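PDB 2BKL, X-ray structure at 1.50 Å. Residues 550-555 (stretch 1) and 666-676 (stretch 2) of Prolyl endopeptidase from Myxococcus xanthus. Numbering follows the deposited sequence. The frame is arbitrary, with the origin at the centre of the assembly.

Stretch 1 (550-555) YGAVVC
Stretch 2 (666-676) DLYSFLFQVLD

A strand packs nearly antiparallel against a helix from more than a hundred residues later in the same chain, held mainly by apolar side-chain contacts, with no hydrogen bond between the two stretches. Strand 552-555, which continues beyond Cys555, and helix 666-674, which begins before Asp666, run with their N-to-C directions at 165° and approach to 9.6 Å between axes, leaving room for one layer of side chains. Register is set by three pairs, Gly551 CA to Leu675 CA at 6.6 Å, Ala552 CA to Val674 CA at 6.9 Å, and Val554 CA to Leu667 CA at 7.7 Å, so the start of the strand lies by the end of the helix.

Tyr550 (phi/psi -130/142) precedes Gly551, whose -93/-32 departs from the extended path; Ala552 (-154/156), Val553 (-136/131), Val554 (-114/120) and Cys555 (-127/111) are extended. Their alternation points CB of Ala552 and Val554 toward the helix and that of Val553 away. The helix keeps regular i to i-4 bonds, from Phe670 N to Asp666 O (3.0 Å) through Leu675 N to Leu671 O (2.9 Å). It closes in a Schellman motif: Leu675 is at -96/3, Asp676 turns to positive phi (62/50), and Asp676 N bonds back to Gln673 O at 3.2 Å.

Ala552 sits among four side chains of the second stretch, three from the helix and Leu675 just after it. Ala552 CB lies 3.5 Å from Val674 CG2, 4.0 Å from Leu675 CD2, and 4.2 Å from both Phe670 CE2 and Leu671 CD2, so the methyl is lined by these four side chains. Val674 (chi1 m, -59°) directs CG2 at this methyl. Leu675 leaves its CA sideways, but chi1 m (-55°) and chi2 t (180°) bring its end nearer, and CD2 also comes 4.1 Å from Gly551 C. A CB built ideally on Gly551 would point toward the helix and fall a tight 3.1 Å from Leu675 CD2; the absence of a side chain leaves that space to the leucine.

Phe670 points toward the strand with chi1 t (166°) and chi2 78°, extending its ring to the strand. Phe670 CE2 reaches Val553 O at 3.9 Å and Val554 CG2 at 4.0 Å, as well as the Ala552 methyl, all oblique to the ring. The CA-to-CB bond of Val553 (chi1 t, 174°) points away, and its contact with the helix is through its carbonyl oxygen.

With chi1 t (-176°), Val554 has its closest approach to Leu667 between Val554 CG1 and Leu667 CD1 (4.1 Å); Val554 CG2 lies 4.0 Å from Phe670 CE2 and 4.1 Å from Leu671 CD2. Both leucines start sideways and bend their ends nearer, Leu667 through t,t (-167°, 160°) and Leu671 through m,t (-67°, -179°). Leu671 CD2 thus touches both Ala552 and Val554, bridging successive inward residues of the strand. The two stretches together bury 292 Å², both sides summed.

Tyr550 (m, -49°; chi2 -72°) leads its ring away; its OH, like both carboxylate oxygens of Asp666 (m, -76°), is hydrogen-bonded elsewhere in the structure.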

# COMPACT_ATOMS: atom_id res chain seq x y z
N TYR A 550 -6.70 -8.55 24.00
CA TYR A 550 -7.43 -7.63 23.14
C TYR A 550 -8.92 -7.61 23.46
O TYR A 550 -9.51 -8.64 23.80
CB TYR A 550 -7.25 -8.04 21.68
CG TYR A 550 -5.79 -8.29 21.29
CD1 TYR A 550 -4.90 -7.22 21.17
CD2 TYR A 550 -5.30 -9.56 21.07
CE1 TYR A 550 -3.60 -7.44 20.83
CE2 TYR A 550 -3.98 -9.81 20.74
CZ TYR A 550 -3.12 -8.73 20.62
OH TYR A 550 -1.81 -8.95 20.32
N GLY A 551 -9.52 -6.42 23.38
CA GLY A 551 -10.94 -6.24 23.56
C GLY A 551 -11.74 -6.28 22.26
O GLY A 551 -12.90 -6.72 22.23
N ALA A 552 -11.11 -5.82 21.18
CA ALA A 552 -11.78 -5.79 19.88
C ALA A 552 -10.76 -5.86 18.76
O ALA A 552 -9.58 -5.49 18.93
CB ALA A 552 -12.63 -4.56 19.77
N VAL A 553 -11.23 -6.33 17.61
CA VAL A 553 -10.40 -6.50 16.42
C VAL A 553 -11.18 -5.98 15.23
O VAL A 553 -12.35 -6.35 15.03
CB VAL A 553 -10.09 -7.97 16.19
CG1 VAL A 553 -9.36 -8.23 14.87
CG2 VAL A 553 -9.33 -8.59 17.35
N VAL A 554 -10.54 -5.14 14.44
CA VAL A 554 -11.05 -4.70 13.15
C VAL A 554 -10.10 -5.25 12.09
O VAL A 554 -8.91 -4.94 12.09
CB VAL A 554 -11.15 -3.16 13.04
CG1 VAL A 554 -11.79 -2.78 11.70
CG2 VAL A 554 -11.97 -2.59 14.20
N CYS A 555 -10.64 -6.07 11.18
CA CYS A 555 -9.82 -6.88 10.26
C CYS A 555 -10.32 -6.55 8.87
O CYS A 555 -11.45 -6.90 8.53
CB CYS A 555 -9.99 -8.36 10.62
SG CYS A 555 -9.13 -9.51 9.56
N ASP A 666 -19.08 3.47 10.99
CA ASP A 666 -19.26 2.09 11.37
C ASP A 666 -18.12 1.59 12.25
O ASP A 666 -18.38 1.00 13.28
CB ASP A 666 -19.45 1.21 10.13
CG ASP A 666 -20.84 1.35 9.53
OD1 ASP A 666 -21.76 1.94 10.14
OD2 ASP A 666 -21.11 0.85 8.42
N LEU A 667 -16.88 1.82 11.85
CA LEU A 667 -15.71 1.39 12.59
C LEU A 667 -15.70 1.96 13.98
O LEU A 667 -15.60 1.22 14.95
CB LEU A 667 -14.43 1.81 11.84
CG LEU A 667 -13.11 1.20 12.30
CD1 LEU A 667 -12.05 1.32 11.16
CD2 LEU A 667 -12.58 1.79 13.56
N TYR A 668 -15.83 3.28 14.10
CA TYR A 668 -15.65 3.92 15.40
C TYR A 668 -16.87 3.71 16.29
O TYR A 668 -16.71 3.56 17.51
CB TYR A 668 -15.17 5.40 15.28
CG TYR A 668 -13.70 5.44 14.87
CD1 TYR A 668 -12.71 5.20 15.80
CD2 TYR A 668 -13.31 5.71 13.56
CE1 TYR A 668 -11.36 5.20 15.45
CE2 TYR A 668 -11.94 5.74 13.19
CZ TYR A 668 -10.98 5.47 14.16
OH TYR A 668 -9.62 5.45 13.85
N SER A 669 -18.07 3.60 15.73
CA SER A 669 -19.23 3.25 16.54
C SER A 669 -19.16 1.80 17.08
O SER A 669 -19.52 1.57 18.22
CB SER A 669 -20.55 3.62 15.85
OG SER A 669 -20.87 2.75 14.78
N PHE A 670 -18.63 0.85 16.30
CA PHE A 670 -18.32 -0.50 16.76
C PHE A 670 -17.38 -0.43 17.96
O PHE A 670 -17.61 -1.04 19.00
CB PHE A 670 -17.70 -1.31 15.61
CG PHE A 670 -17.02 -2.59 16.03
CD1 PHE A 670 -17.77 -3.74 16.33
CD2 PHE A 670 -15.65 -2.67 16.09
CE1 PHE A 670 -17.13 -4.94 16.70
CE2 PHE A 670 -15.02 -3.82 16.44
CZ PHE A 670 -15.76 -4.97 16.75
N LEU A 671 -16.31 0.34 17.83
CA LEU A 671 -15.34 0.45 18.90
C LEU A 671 -15.95 1.06 20.16
O LEU A 671 -15.70 0.57 21.28
CB LEU A 671 -14.10 1.24 18.46
CG LEU A 671 -13.23 0.54 17.39
CD1 LEU A 671 -12.03 1.40 17.06
CD2 LEU A 671 -12.78 -0.84 17.86
N PHE A 672 -16.73 2.13 19.99
CA PHE A 672 -17.34 2.80 21.13
C PHE A 672 -18.23 1.82 21.86
O PHE A 672 -18.29 1.84 23.08
CB PHE A 672 -18.19 4.00 20.69
CG PHE A 672 -17.41 5.21 20.28
CD1 PHE A 672 -16.09 5.39 20.64
CD2 PHE A 672 -18.04 6.21 19.57
CE1 PHE A 672 -15.40 6.55 20.27
CE2 PHE A 672 -17.36 7.35 19.19
CZ PHE A 672 -16.04 7.52 19.55
N GLN A 673 -18.96 0.98 21.12
CA GLN A 673 -19.84 -0.02 21.73
C GLN A 673 -19.04 -1.06 22.50
O GLN A 673 -19.26 -1.28 23.69
CB GLN A 673 -20.70 -0.71 20.67
CG GLN A 673 -21.53 -1.88 21.19
CD GLN A 673 -22.64 -1.46 22.13
OE1 GLN A 673 -22.93 -2.18 23.10
NE2 GLN A 673 -23.26 -0.32 21.86
N VAL A 674 -18.09 -1.70 21.82
CA VAL A 674 -17.49 -2.90 22.38
C VAL A 674 -16.41 -2.60 23.41
O VAL A 674 -16.15 -3.45 24.26
CB VAL A 674 -16.97 -3.86 21.25
CG1 VAL A 674 -18.10 -4.25 20.35
CG2 VAL A 674 -15.85 -3.26 20.48
N LEU A 675 -15.81 -1.41 23.37
CA LEU A 675 -14.89 -0.98 24.42
C LEU A 675 -15.58 -0.10 25.49
O LEU A 675 -14.90 0.41 26.40
CB LEU A 675 -13.72 -0.23 23.82
CG LEU A 675 -12.95 -0.97 22.72
CD1 LEU A 675 -11.81 -0.08 22.24
CD2 LEU A 675 -12.43 -2.35 23.14
N ASP A 676 -16.89 0.10 25.35
CA ASP A 676 -17.72 0.77 26.38
C ASP A 676 -17.27 2.19 26.62
O ASP A 676 -17.07 2.63 27.76
CB ASP A 676 -17.70 -0.01 27.72
CG ASP A 676 -18.00 -1.49 27.55
OD1 ASP A 676 -19.19 -1.90 27.65
OD2 ASP A 676 -17.10 -2.34 27.32